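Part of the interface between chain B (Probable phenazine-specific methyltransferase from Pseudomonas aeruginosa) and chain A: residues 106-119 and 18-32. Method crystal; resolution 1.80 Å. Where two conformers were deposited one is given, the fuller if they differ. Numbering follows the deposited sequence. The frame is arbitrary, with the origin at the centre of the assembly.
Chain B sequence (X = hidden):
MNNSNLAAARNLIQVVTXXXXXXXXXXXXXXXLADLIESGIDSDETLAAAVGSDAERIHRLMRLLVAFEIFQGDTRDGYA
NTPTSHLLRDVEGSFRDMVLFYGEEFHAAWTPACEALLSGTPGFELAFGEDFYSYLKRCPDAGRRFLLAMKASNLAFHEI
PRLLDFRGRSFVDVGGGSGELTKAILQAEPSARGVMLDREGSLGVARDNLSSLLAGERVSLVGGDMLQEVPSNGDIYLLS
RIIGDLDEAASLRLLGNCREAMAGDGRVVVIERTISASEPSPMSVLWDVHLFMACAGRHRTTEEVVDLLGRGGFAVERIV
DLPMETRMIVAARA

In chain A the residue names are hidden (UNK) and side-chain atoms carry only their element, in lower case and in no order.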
# COMPACT_ATOMS: atom_id res chain seq x y z
N PHE B 106 10.28 6.01 6.36
CA PHE B 106 9.35 5.03 6.83
C PHE B 106 9.12 3.81 5.90
O PHE B 106 8.70 2.74 6.33
CB PHE B 106 8.02 5.66 7.22
CG PHE B 106 8.11 6.59 8.43
CD1 PHE B 106 9.03 6.36 9.46
CD2 PHE B 106 7.24 7.69 8.53
CE1 PHE B 106 9.10 7.17 10.57
CE2 PHE B 106 7.31 8.54 9.67
CZ PHE B 106 8.23 8.28 10.68
N HIS B 107 9.48 3.97 4.63
CA HIS B 107 9.54 2.86 3.70
C HIS B 107 10.63 1.91 4.18
O HIS B 107 10.41 0.69 4.38
CB HIS B 107 9.85 3.36 2.26
CG HIS B 107 10.05 2.24 1.29
ND1 HIS B 107 8.97 1.54 0.78
CD2 HIS B 107 11.16 1.65 0.78
CE1 HIS B 107 9.42 0.58 -0.02
NE2 HIS B 107 10.74 0.65 -0.07
N ALA B 108 11.81 2.48 4.50
CA ALA B 108 12.92 1.66 5.04
C ALA B 108 12.54 1.00 6.39
O ALA B 108 12.84 -0.21 6.64
CB ALA B 108 14.12 2.59 5.21
N ALA B 109 11.80 1.75 7.22
CA ALA B 109 11.40 1.27 8.57
C ALA B 109 10.45 0.12 8.48
O ALA B 109 10.49 -0.77 9.32
CB ALA B 109 10.76 2.40 9.41
N TRP B 110 9.54 0.16 7.49
CA TRP B 110 8.55 -0.89 7.37
C TRP B 110 9.05 -2.15 6.61
O TRP B 110 8.33 -3.14 6.53
CB TRP B 110 7.31 -0.36 6.69
CG TRP B 110 6.37 0.25 7.69
CD1 TRP B 110 6.30 1.53 8.10
CD2 TRP B 110 5.34 -0.48 8.39
NE1 TRP B 110 5.28 1.66 9.03
CE2 TRP B 110 4.67 0.45 9.22
CE3 TRP B 110 4.93 -1.81 8.38
CZ2 TRP B 110 3.57 0.10 10.03
CZ3 TRP B 110 3.81 -2.20 9.19
CH2 TRP B 110 3.13 -1.22 10.00
N THR B 111 10.24 -2.08 6.08
CA THR B 111 10.85 -3.26 5.37
C THR B 111 11.05 -4.43 6.38
O THR B 111 10.51 -5.52 6.16
CB THR B 111 12.08 -2.87 4.57
OG1 THR B 111 11.69 -2.01 3.50
CG2 THR B 111 12.74 -4.11 3.97
N PRO B 112 11.78 -4.21 7.50
CA PRO B 112 11.87 -5.36 8.46
C PRO B 112 10.74 -5.48 9.47
O PRO B 112 10.98 -5.79 10.67
CB PRO B 112 13.16 -5.08 9.20
CG PRO B 112 13.20 -3.52 9.27
CD PRO B 112 12.59 -3.04 7.96
N ALA B 113 9.51 -5.31 9.01
CA ALA B 113 8.36 -5.29 9.89
C ALA B 113 8.21 -6.67 10.64
O ALA B 113 7.77 -6.70 11.77
CB ALA B 113 7.11 -5.03 9.07
N CYS B 114 8.50 -7.78 9.93
CA CYS B 114 8.42 -9.11 10.54
C CYS B 114 9.38 -9.22 11.75
O CYS B 114 8.94 -9.55 12.87
CB CYS B 114 8.75 -10.22 9.53
SG CYS B 114 8.04 -11.81 10.22
N GLU B 115 10.67 -9.01 11.54
CA GLU B 115 11.62 -9.08 12.66
C GLU B 115 11.28 -8.09 13.80
O GLU B 115 11.53 -8.37 14.99
CB GLU B 115 12.99 -8.77 12.03
CG GLU B 115 13.49 -9.79 10.94
CD GLU B 115 12.72 -9.84 9.58
OE1 GLU B 115 12.12 -8.85 9.12
OE2 GLU B 115 12.74 -10.94 8.95
N ALA B 116 10.79 -6.90 13.44
CA ALA B 116 10.37 -5.86 14.42
C ALA B 116 9.22 -6.34 15.31
O ALA B 116 9.28 -6.22 16.55
CB ALA B 116 9.99 -4.55 13.65
N LEU B 117 8.22 -6.94 14.68
CA LEU B 117 7.02 -7.37 15.41
C LEU B 117 7.35 -8.60 16.26
O LEU B 117 6.83 -8.73 17.38
CB LEU B 117 5.86 -7.60 14.48
CG LEU B 117 5.21 -6.28 14.04
CD1 LEU B 117 4.47 -6.37 12.70
CD2 LEU B 117 4.29 -5.69 15.18
N LEU B 118 8.23 -9.46 15.76
CA LEU B 118 8.76 -10.58 16.58
C LEU B 118 9.63 -10.14 17.77
O LEU B 118 9.38 -10.54 18.93
CB LEU B 118 9.57 -11.53 15.68
CG LEU B 118 8.78 -12.44 14.74
CD1 LEU B 118 9.67 -13.47 14.01
CD2 LEU B 118 7.55 -13.09 15.46
N SER B 119 10.69 -9.35 17.51
CA SER B 119 11.68 -8.97 18.51
C SER B 119 11.23 -7.86 19.47
O SER B 119 11.73 -7.79 20.60
CB SER B 119 13.02 -8.56 17.86
OG SER B 119 12.84 -7.35 17.11
N UNK A 18 -1.00 3.06 2.54
CA UNK A 18 -1.43 1.78 2.05
C UNK A 18 -0.27 0.78 2.11
O UNK A 18 -0.50 -0.41 2.40
N UNK A 19 0.94 1.25 1.85
CA UNK A 19 2.12 0.34 1.86
C UNK A 19 2.19 -0.39 3.25
O UNK A 19 2.53 -1.55 3.35
c UNK A 19 3.37 1.16 1.69
c UNK A 19 5.86 1.21 1.81
o UNK A 19 6.06 1.62 0.69
o UNK A 19 6.48 1.58 2.83
c UNK A 19 4.66 0.30 1.95
N UNK A 20 1.86 0.30 4.33
CA UNK A 20 2.02 -0.38 5.65
C UNK A 20 1.03 -1.55 5.81
O UNK A 20 1.33 -2.59 6.48
c UNK A 20 3.62 5.41 7.40
c UNK A 20 1.48 3.63 8.20
c UNK A 20 2.48 3.17 7.31
c UNK A 20 1.59 4.97 8.71
c UNK A 20 1.83 0.66 6.79
c UNK A 20 3.82 2.11 5.87
c UNK A 20 2.64 5.85 8.26
n UNK A 20 4.30 3.38 6.04
c UNK A 20 3.50 4.06 6.90
c UNK A 20 2.68 1.94 6.62
N UNK A 21 -0.19 -1.40 5.26
CA UNK A 21 -1.14 -2.50 5.27
C UNK A 21 -0.55 -3.68 4.49
O UNK A 21 -0.72 -4.82 4.92
c UNK A 21 -5.40 -1.25 4.20
c UNK A 21 -3.22 -1.04 5.47
c UNK A 21 -2.49 -2.11 4.65
n UNK A 21 -6.38 -0.56 3.31
c UNK A 21 -4.36 -0.23 4.69
N UNK A 22 0.04 -3.43 3.32
CA UNK A 22 0.68 -4.55 2.56
C UNK A 22 1.69 -5.25 3.45
O UNK A 22 1.74 -6.49 3.51
c UNK A 22 1.36 -4.08 1.28
o UNK A 22 0.55 -3.15 0.55
N UNK A 23 2.47 -4.45 4.20
CA UNK A 23 3.53 -5.04 5.06
C UNK A 23 2.87 -5.84 6.18
O UNK A 23 3.35 -6.92 6.48
n UNK A 23 8.88 -6.25 4.08
c UNK A 23 5.27 -3.14 4.58
c UNK A 23 4.50 -3.98 5.63
n UNK A 23 7.29 -6.29 2.45
n UNK A 23 7.16 -4.73 4.11
c UNK A 23 5.93 -4.08 3.54
c UNK A 23 7.77 -5.76 3.56
N UNK A 24 1.79 -5.33 6.78
CA UNK A 24 1.06 -6.09 7.82
C UNK A 24 0.51 -7.43 7.31
O UNK A 24 0.63 -8.44 7.99
s UNK A 24 0.60 -3.94 9.48
c UNK A 24 -0.04 -5.22 8.41
N UNK A 25 -0.03 -7.48 6.09
CA UNK A 25 -0.52 -8.78 5.56
C UNK A 25 0.67 -9.69 5.27
O UNK A 25 0.62 -10.92 5.53
c UNK A 25 -1.71 -9.83 3.50
c UNK A 25 -1.43 -8.51 4.27
c UNK A 25 -2.69 -7.84 4.72
N UNK A 26 1.76 -9.10 4.78
CA UNK A 26 2.97 -9.91 4.51
C UNK A 26 3.45 -10.58 5.83
O UNK A 26 3.72 -11.79 5.89
c UNK A 26 4.06 -9.03 3.83
o UNK A 26 9.11 -11.69 3.99
c UNK A 26 7.64 -10.01 4.74
c UNK A 26 5.42 -9.73 3.80
c UNK A 26 7.88 -11.09 3.89
c UNK A 26 6.42 -9.36 4.71
c UNK A 26 6.91 -11.52 2.98
c UNK A 26 5.64 -10.86 2.97
N UNK A 27 3.49 -9.79 6.89
CA UNK A 27 3.86 -10.30 8.16
C UNK A 27 2.95 -11.40 8.66
O UNK A 27 3.42 -12.45 9.10
c UNK A 27 5.16 -8.18 8.86
c UNK A 27 3.97 -9.15 9.19
c UNK A 27 4.14 -9.75 10.61
N UNK A 28 1.64 -11.19 8.63
CA UNK A 28 0.70 -12.25 9.06
C UNK A 28 0.96 -13.54 8.26
O UNK A 28 0.86 -14.66 8.81
c UNK A 28 -0.77 -11.78 8.82
N UNK A 29 1.27 -13.37 6.97
CA UNK A 29 1.56 -14.51 6.07
C UNK A 29 2.88 -15.23 6.44
O UNK A 29 2.87 -16.45 6.63
o UNK A 29 0.17 -13.53 4.37
c UNK A 29 1.46 -14.11 4.56
c UNK A 29 1.60 -15.40 3.62
N UNK A 30 3.98 -14.52 6.51
CA UNK A 30 5.28 -15.07 6.93
C UNK A 30 5.13 -15.79 8.26
O UNK A 30 5.71 -16.85 8.44
c UNK A 30 10.40 -13.03 7.34
n UNK A 30 11.21 -13.08 8.40
n UNK A 30 9.47 -13.98 7.21
c UNK A 30 7.15 -13.39 6.20
n UNK A 30 10.54 -12.03 6.47
c UNK A 30 8.52 -14.13 6.08
c UNK A 30 6.27 -13.95 7.25
N UNK A 31 4.39 -15.21 9.20
CA UNK A 31 4.22 -15.84 10.53
C UNK A 31 3.25 -17.03 10.56
O UNK A 31 3.19 -17.75 11.60
c UNK A 31 4.83 -13.72 11.84
c UNK A 31 3.77 -14.80 11.54
c UNK A 31 6.25 -14.28 12.19
c UNK A 31 4.24 -12.88 12.94
N UNK A 32 2.50 -17.23 9.48
CA UNK A 32 1.51 -18.33 9.38
C UNK A 32 0.34 -18.17 10.35
O UNK A 32 -0.28 -19.14 10.76
O HOH W 1 8.11 -0.82 3.62

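Position 18 has no side-chain atoms and nothing of chain B near it: Gly18(A), in a helix already under way.

Position 19 carries three carbons, the third bearing two oxygens. One oxygen lies 2.9 Å from ND1 of His107(B), near the plane of the imidazole. This is Glu19(A), whose carboxylate accepts the hydrogen bond from ND1 to OE1. A water also joins the two chains here, donating to O of His107(B) at 2.9 Å and, weakly, to OE2 of Glu19(A) at 3.0 Å.

Position 20 has one carbon leading to fused five- and six-membered rings of eight carbons and one nitrogen. The five-membered ring lies over that of Trp110(B) in an offset stack, centroids 3.7 Å apart and planes 8° from parallel, so a broad flat surface is met by another. This can only be Trp20(A), whose CB adds a CH-pi contact over the six-membered ring of Trp110(B), 3.7 Å from the centroid.

Position 21, four carbons in a row ending in nitrogen, is Lys21(A); its CA-to-CB bond points away from chain B. Position 22, one carbon and one oxygen, is Ser22(A), also without contact.

Position 23 has three carbons, a nitrogen and a carbon with two more nitrogens. Two of the nitrogens approach O of Trp110(B) and O of Thr111(B), successive carbonyls where chain B turns. This is Arg23(A): NE donates to O of Trp110(B) at 3.1 Å and NH2 to O of Thr111(B) at 2.7 Å. Two donors side by side along one edge of the guanidinium, pointing nearly the same way, suit two neighbouring carbonyls.

Position 24 has a carbon and a sulfur, the sulfur 3.7 Å from CZ3 of Trp110(B), at the ring edge: Cys24(A), compact enough to fit there.

Position 25, a carbon carrying two carbons, is Val25(A), out of reach. Position 26, one carbon, then a six-carbon ring bearing an oxygen, is Tyr26(A), which makes no close contact with the chain B stretch.

Position 27 again has one carbon carrying two. One branch lies 3.7 Å from CB of Ala113(B), the other 4.0 Å from CD1 of Leu117(B). It is Val27(A), a short, branched side chain that fits where the backbones come close.

Position 28, a single carbon, is Ala28(A), pointing away. Position 29, a carbon bearing one oxygen and one carbon, is Thr29(A), whose OG1 bonds to O of Val25(A).

Position 30 has three carbons, a nitrogen, then a carbon carrying two more nitrogens, one of them 2.7 Å from OE2 of Glu115(B). This is Arg30(A): NH2 forms that salt bridge, while NH1 donates to OH of Tyr26(A), which helps hold the group in place.

Position 31 has four carbons, forked at the second; one end carbon lies 3.6 Å from SG of Cys114(B) and 3.7 Å from CD2 of Leu118(B). It is Leu31(A), apolar like its surroundings. Position 32, without side-chain atoms, is Gly32(A), whose positive phi favours glycine as the chain leaves the helix.

The contact thus centres first on Trp110(B), seated among Glu19(A), Trp20(A), Arg23(A) and Cys24(A), then continues through an apolar patch around Val27(A) and Leu31(A). Hydrogen bonds and a salt bridge accompany this packing, and together the stretches bury 801 Å².

Chain A, residues 18-32: GEWKSRCVYVATRLG
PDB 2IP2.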